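Cytoplasmic protein (Cryptococcus neoformans var. grubii serotype A, PDB 7LPO) probably hydrolyses steryl beta-glucosides, releasing glucose and the sterol, as a sterylglucosidase of glycoside hydrolase family 5. Local coordinates at residues Val8-Thr12 with His420-Ile424; Phe240-Gly245 with Ala411-Ile416. One frame throughout, in Å; residues are numbered along the deposited sequence.

Contact 1 (Val8-Thr12 with His420-Ile424); sequences VSPVT and HPESI
The carboxylate of Glu422 takes two short hydrogen bonds from the N-terminal segment 8-12: Ser9 OG donates to Glu422 OE1 (2.6 Å) and Thr12 OG1 to Glu422 OE2 (2.6 Å). Tyr20 OH also hydrogen-bonds Glu422 OE1. Glu422 reaches them with chi1 and chi2 both m and a nearly flat chi3 (-5°). Ser9 OG in turn accepts from Val11 N (2.9 Å) and Thr12 N (3.0 Å), curling 9-12 into an ST turn and ST motif. In the partner segment, a type I beta turn runs from His420 to Ser423, closed by Ser423 N to His420 O (3.0 Å). The CA atoms of Val11 and Glu422 lie 6.5 Å apart, those of Thr12 and Pro421 7.1 Å. The segments bury 206 Å² between them; beyond the carboxylate, Val11 CG1 meets Pro421 O at 3.3 Å, and Thr12 CG2 meets Pro421 CB at 4.0 Å. An N-terminal loop shaped by an ST motif is thus tied to the alpha-to-beta loop between helix 400-419 and strand 424-427, where that TIM-barrel strand begins.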
loop_
_atom_site.group_PDB
_atom_site.type_symbol
_atom_site.label_atom_id
_atom_site.label_comp_id
_atom_site.label_asym_id
_atom_site.label_seq_id
_atom_site.Cartn_x
_atom_site.Cartn_y
_atom_site.Cartn_z
ATOM N N VAL A 8 -10.713 17.348 24.719
ATOM C CA VAL A 8 -11.433 17.830 23.547
ATOM C C VAL A 8 -10.578 17.610 22.306
ATOM O O VAL A 8 -9.343 17.632 22.354
ATOM C CB VAL A 8 -11.830 19.320 23.667
ATOM C CG1 VAL A 8 -12.738 19.540 24.865
ATOM C CG2 VAL A 8 -10.585 20.204 23.759
ATOM N N SER A 9 -11.256 17.406 21.183
ATOM C CA SER A 9 -10.576 17.164 19.922
ATOM C C SER A 9 -9.789 18.402 19.496
ATOM O O SER A 9 -10.259 19.533 19.673
ATOM C CB SER A 9 -11.591 16.792 18.842
ATOM O OG SER A 9 -11.163 17.246 17.573
ATOM N N PRO A 10 -8.587 18.228 18.945
ATOM C CA PRO A 10 -7.866 19.381 18.391
ATOM C C PRO A 10 -8.422 19.851 17.060
ATOM O O PRO A 10 -8.039 20.936 16.607
ATOM C CB PRO A 10 -6.428 18.858 18.237
ATOM C CG PRO A 10 -6.595 17.387 18.000
ATOM C CD PRO A 10 -7.869 16.955 18.722
ATOM N N VAL A 11 -9.307 19.084 16.427
ATOM C CA VAL A 11 -9.885 19.471 15.139
ATOM C C VAL A 11 -11.158 20.288 15.327
ATOM O O VAL A 11 -11.326 21.357 14.732
ATOM C CB VAL A 11 -10.158 18.215 14.279
ATOM C CG1 VAL A 11 -10.576 18.612 12.872
ATOM C CG2 VAL A 11 -8.942 17.295 14.238
ATOM N N THR A 12 -12.070 19.791 16.164
ATOM C CA THR A 12 -13.377 20.396 16.359
ATOM C C THR A 12 -13.529 21.120 17.686
ATOM O O THR A 12 -14.411 21.976 17.804
ATOM C CB THR A 12 -14.457 19.317 16.298
ATOM O OG1 THR A 12 -14.284 18.450 17.434
ATOM C CG2 THR A 12 -14.340 18.526 15.000
ATOM N N HIS A 420 -16.147 13.421 7.834
ATOM C CA HIS A 420 -15.576 12.714 8.976
ATOM C C HIS A 420 -14.808 13.758 9.776
ATOM O O HIS A 420 -13.587 13.907 9.619
ATOM C CB HIS A 420 -14.697 11.553 8.515
ATOM C CG HIS A 420 -14.249 10.657 9.624
ATOM N ND1 HIS A 420 -13.586 9.471 9.397
ATOM C CD2 HIS A 420 -14.342 10.788 10.968
ATOM C CE1 HIS A 420 -13.289 8.910 10.556
ATOM N NE2 HIS A 420 -13.748 9.683 11.523
ATOM N N PRO A 421 -15.501 14.510 10.639
ATOM C CA PRO A 421 -14.857 15.663 11.288
ATOM C C PRO A 421 -13.644 15.318 12.123
ATOM O O PRO A 421 -12.720 16.135 12.196
ATOM C CB PRO A 421 -15.974 16.250 12.164
ATOM C CG PRO A 421 -17.246 15.807 11.518
ATOM C CD PRO A 421 -16.956 14.467 10.887
ATOM N N GLU A 422 -13.623 14.159 12.780
ATOM C CA GLU A 422 -12.507 13.758 13.629
ATOM C C GLU A 422 -11.517 12.843 12.911
ATOM O O GLU A 422 -10.747 12.129 13.567
ATOM C CB GLU A 422 -13.026 13.055 14.885
ATOM C CG GLU A 422 -13.968 13.880 15.734
ATOM C CD GLU A 422 -13.276 15.045 16.404
ATOM O OE1 GLU A 422 -12.036 15.161 16.285
ATOM O OE2 GLU A 422 -13.977 15.855 17.042
ATOM N N SER A 423 -11.519 12.849 11.583
ATOM C CA SER A 423 -10.695 11.904 10.848
ATOM C C SER A 423 -9.214 12.159 11.084
ATOM O O SER A 423 -8.742 13.300 11.064
ATOM C CB SER A 423 -10.988 11.980 9.351
ATOM O OG SER A 423 -10.097 11.136 8.636
ATOM N N ILE A 424 -8.478 11.078 11.295
ATOM C CA ILE A 424 -7.026 11.128 11.230
ATOM C C ILE A 424 -6.620 11.143 9.764
ATOM O O ILE A 424 -7.088 10.320 8.970
ATOM C CB ILE A 424 -6.406 9.934 11.976
ATOM C CG1 ILE A 424 -6.728 10.021 13.474
ATOM C CG2 ILE A 424 -4.906 9.915 11.779
ATOM C CD1 ILE A 424 -6.384 8.768 14.257
#

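Contact 2 (Phe240-Gly245 with Ala411-Ile416); sequences FIDAVG and AYSSRI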
loop_
_atom_site.group_PDB
_atom_site.type_symbol
_atom_site.label_atom_id
_atom_site.label_comp_id
_atom_site.label_asym_id
_atom_site.label_seq_id
_atom_site.Cartn_x
_atom_site.Cartn_y
_atom_site.Cartn_z
ATOM N N PHE A 240 -12.514 11.924 -8.641
ATOM C CA PHE A 240 -11.945 11.001 -7.661
ATOM C C PHE A 240 -12.281 11.437 -6.239
ATOM O O PHE A 240 -12.691 10.624 -5.404
ATOM C CB PHE A 240 -10.428 10.902 -7.849
ATOM C CG PHE A 240 -9.720 10.214 -6.714
ATOM C CD1 PHE A 240 -9.830 8.844 -6.538
ATOM C CD2 PHE A 240 -8.964 10.939 -5.815
ATOM C CE1 PHE A 240 -9.188 8.214 -5.482
ATOM C CE2 PHE A 240 -8.324 10.320 -4.772
ATOM C CZ PHE A 240 -8.428 8.957 -4.604
ATOM N N ILE A 241 -12.113 12.727 -5.948
ATOM C CA ILE A 241 -12.415 13.248 -4.619
ATOM C C ILE A 241 -13.910 13.157 -4.332
ATOM O O ILE A 241 -14.321 12.855 -3.205
ATOM C CB ILE A 241 -11.882 14.691 -4.499
ATOM C CG1 ILE A 241 -10.348 14.671 -4.589
ATOM C CG2 ILE A 241 -12.346 15.343 -3.202
ATOM C CD1 ILE A 241 -9.690 16.039 -4.661
ATOM N N ASP A 242 -14.746 13.392 -5.348
ATOM C CA ASP A 242 -16.188 13.242 -5.164
ATOM C C ASP A 242 -16.556 11.796 -4.864
ATOM O O ASP A 242 -17.429 11.531 -4.032
ATOM C CB ASP A 242 -16.942 13.710 -6.411
ATOM C CG ASP A 242 -17.091 15.221 -6.485
ATOM O OD1 ASP A 242 -16.563 15.925 -5.593
ATOM O OD2 ASP A 242 -17.727 15.707 -7.458
ATOM N N ALA A 243 -15.929 10.844 -5.554
ATOM C CA ALA A 243 -16.296 9.449 -5.351
ATOM C C ALA A 243 -15.924 8.991 -3.951
ATOM O O ALA A 243 -16.748 8.397 -3.247
ATOM C CB ALA A 243 -15.635 8.565 -6.401
ATOM N N VAL A 244 -14.683 9.251 -3.529
ATOM C CA VAL A 244 -14.303 8.943 -2.152
ATOM C C VAL A 244 -15.195 9.709 -1.187
ATOM O O VAL A 244 -15.663 9.166 -0.179
ATOM C CB VAL A 244 -12.812 9.251 -1.913
ATOM C CG1 VAL A 244 -12.427 8.949 -0.446
ATOM C CG2 VAL A 244 -11.952 8.454 -2.876
ATOM N N GLY A 245 -15.474 10.975 -1.499
ATOM C CA GLY A 245 -16.317 11.772 -0.628
ATOM C C GLY A 245 -17.708 11.197 -0.466
ATOM O O GLY A 245 -18.318 11.336 0.594
ATOM N N ALA A 411 -7.050 19.521 -1.168
ATOM C CA ALA A 411 -8.417 19.307 -1.638
ATOM C C ALA A 411 -8.986 17.994 -1.118
ATOM O O ALA A 411 -10.130 17.940 -0.646
ATOM C CB ALA A 411 -8.461 19.328 -3.169
ATOM N N TYR A 412 -8.211 16.913 -1.221
ATOM C CA TYR A 412 -8.682 15.615 -0.745
ATOM C C TYR A 412 -8.971 15.658 0.751
ATOM O O TYR A 412 -10.058 15.276 1.197
ATOM C CB TYR A 412 -7.645 14.531 -1.065
ATOM C CG TYR A 412 -7.968 13.176 -0.477
ATOM C CD1 TYR A 412 -8.863 12.328 -1.102
ATOM C CD2 TYR A 412 -7.383 12.744 0.717
ATOM C CE1 TYR A 412 -9.171 11.091 -0.578
ATOM C CE2 TYR A 412 -7.697 11.496 1.255
ATOM C CZ TYR A 412 -8.595 10.679 0.595
ATOM O OH TYR A 412 -8.919 9.434 1.091
ATOM N N SER A 413 -8.007 16.136 1.543
ATOM C CA SER A 413 -8.140 16.067 2.995
ATOM C C SER A 413 -9.300 16.930 3.492
ATOM O O SER A 413 -9.992 16.556 4.445
ATOM C CB SER A 413 -6.822 16.473 3.659
ATOM O OG SER A 413 -6.485 17.821 3.396
ATOM N N SER A 414 -9.542 18.075 2.852
ATOM C CA SER A 414 -10.682 18.900 3.241
ATOM C C SER A 414 -11.997 18.160 3.037
ATOM O O SER A 414 -12.912 18.262 3.861
ATOM C CB SER A 414 -10.696 20.205 2.448
ATOM O OG SER A 414 -9.537 20.957 2.718
ATOM N N ARG A 415 -12.119 17.422 1.934
ATOM C CA ARG A 415 -13.353 16.685 1.694
ATOM C C ARG A 415 -13.548 15.598 2.736
ATOM O O ARG A 415 -14.667 15.387 3.214
ATOM C CB ARG A 415 -13.362 16.067 0.290
ATOM C CG ARG A 415 -14.666 15.321 -0.030
ATOM C CD ARG A 415 -15.855 16.291 -0.104
ATOM N NE ARG A 415 -15.494 17.405 -0.976
ATOM C CZ ARG A 415 -15.637 17.392 -2.299
ATOM N NH1 ARG A 415 -16.180 16.334 -2.898
ATOM N NH2 ARG A 415 -15.247 18.439 -3.016
ATOM N N ILE A 416 -12.476 14.892 3.094
ATOM C CA ILE A 416 -12.585 13.842 4.107
ATOM C C ILE A 416 -13.141 14.416 5.403
ATOM O O ILE A 416 -14.053 13.847 6.011
ATOM C CB ILE A 416 -11.220 13.167 4.339
ATOM C CG1 ILE A 416 -10.806 12.355 3.109
ATOM C CG2 ILE A 416 -11.254 12.334 5.624
ATOM C CD1 ILE A 416 -11.673 11.167 2.793
HETATM O O HOH W 1 -14.597 17.831 -5.782
#
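Ile241 is the apolar centre, its CA-to-CB bond pointing at the facing helix. Its CD1 lies 3.8 Å from Ala411 CB and its CG2 3.7 Å from Arg415 CB, while CG1 sits at the edge of the Tyr412 ring. One turn on, Val244 CG1 packs against Tyr412 CE1 (3.9 Å) and Ile416 CD1 (4.0 Å); on another flank Phe240 CE2 approaches Tyr412 CD1 at 4.2 Å. Val244, Tyr412 and Ile416 also rest on Trp266 of strand 263-267, so this side of the interface turns toward the barrel sheet. The two helices run nearly parallel, with segment axes 9.7 Å apart at closest approach and crossing at -22°. Gly245 suits this spacing: its CA is 4.0 Å from Arg415 CG, and a beta carbon there would clash with that same atom. Arg415 then folds back along the interface, chi2 and chi3 both p, with Ile241 CG2 over one face of its guanidinium. At the outer edge Arg415 NH1 donates to Asp242 OD1 in a 2.8 Å salt bridge, and water 1 spans the pair, donating to Asp242 OD1 (2.7 Å) and accepting from Arg415 NH2 (2.9 Å). The seam is therefore mainly held by aliphatic and aromatic packing, while its one direct polar link, a water-bridged salt bridge between two partly exposed residues, lies at the edge beside Ile241.

Helix 400-419 and its exit join the two contacts, whose centres lie about 16 Å apart on the same side of the chain's centre. In chain order, 8-12 comes first, then 240-245, then 411-416 and 420-424, so contact 2 falls within the span bridged by contact 1. Contact 2 is buried and pairs helices 232-254 and 400-419, which precede the neighbouring parallel strands 263-267 and 424-427; contact 1 lies at the surface, where the second helix turns into its strand. They touch where Ser423 OG meets Ile416 CG2 at 3.4 Å. Contact 2 packs neighbouring helices of the TIM barrel; contact 1 fastens the N-terminal segment at the end of the barrel where strand 424-427 begins.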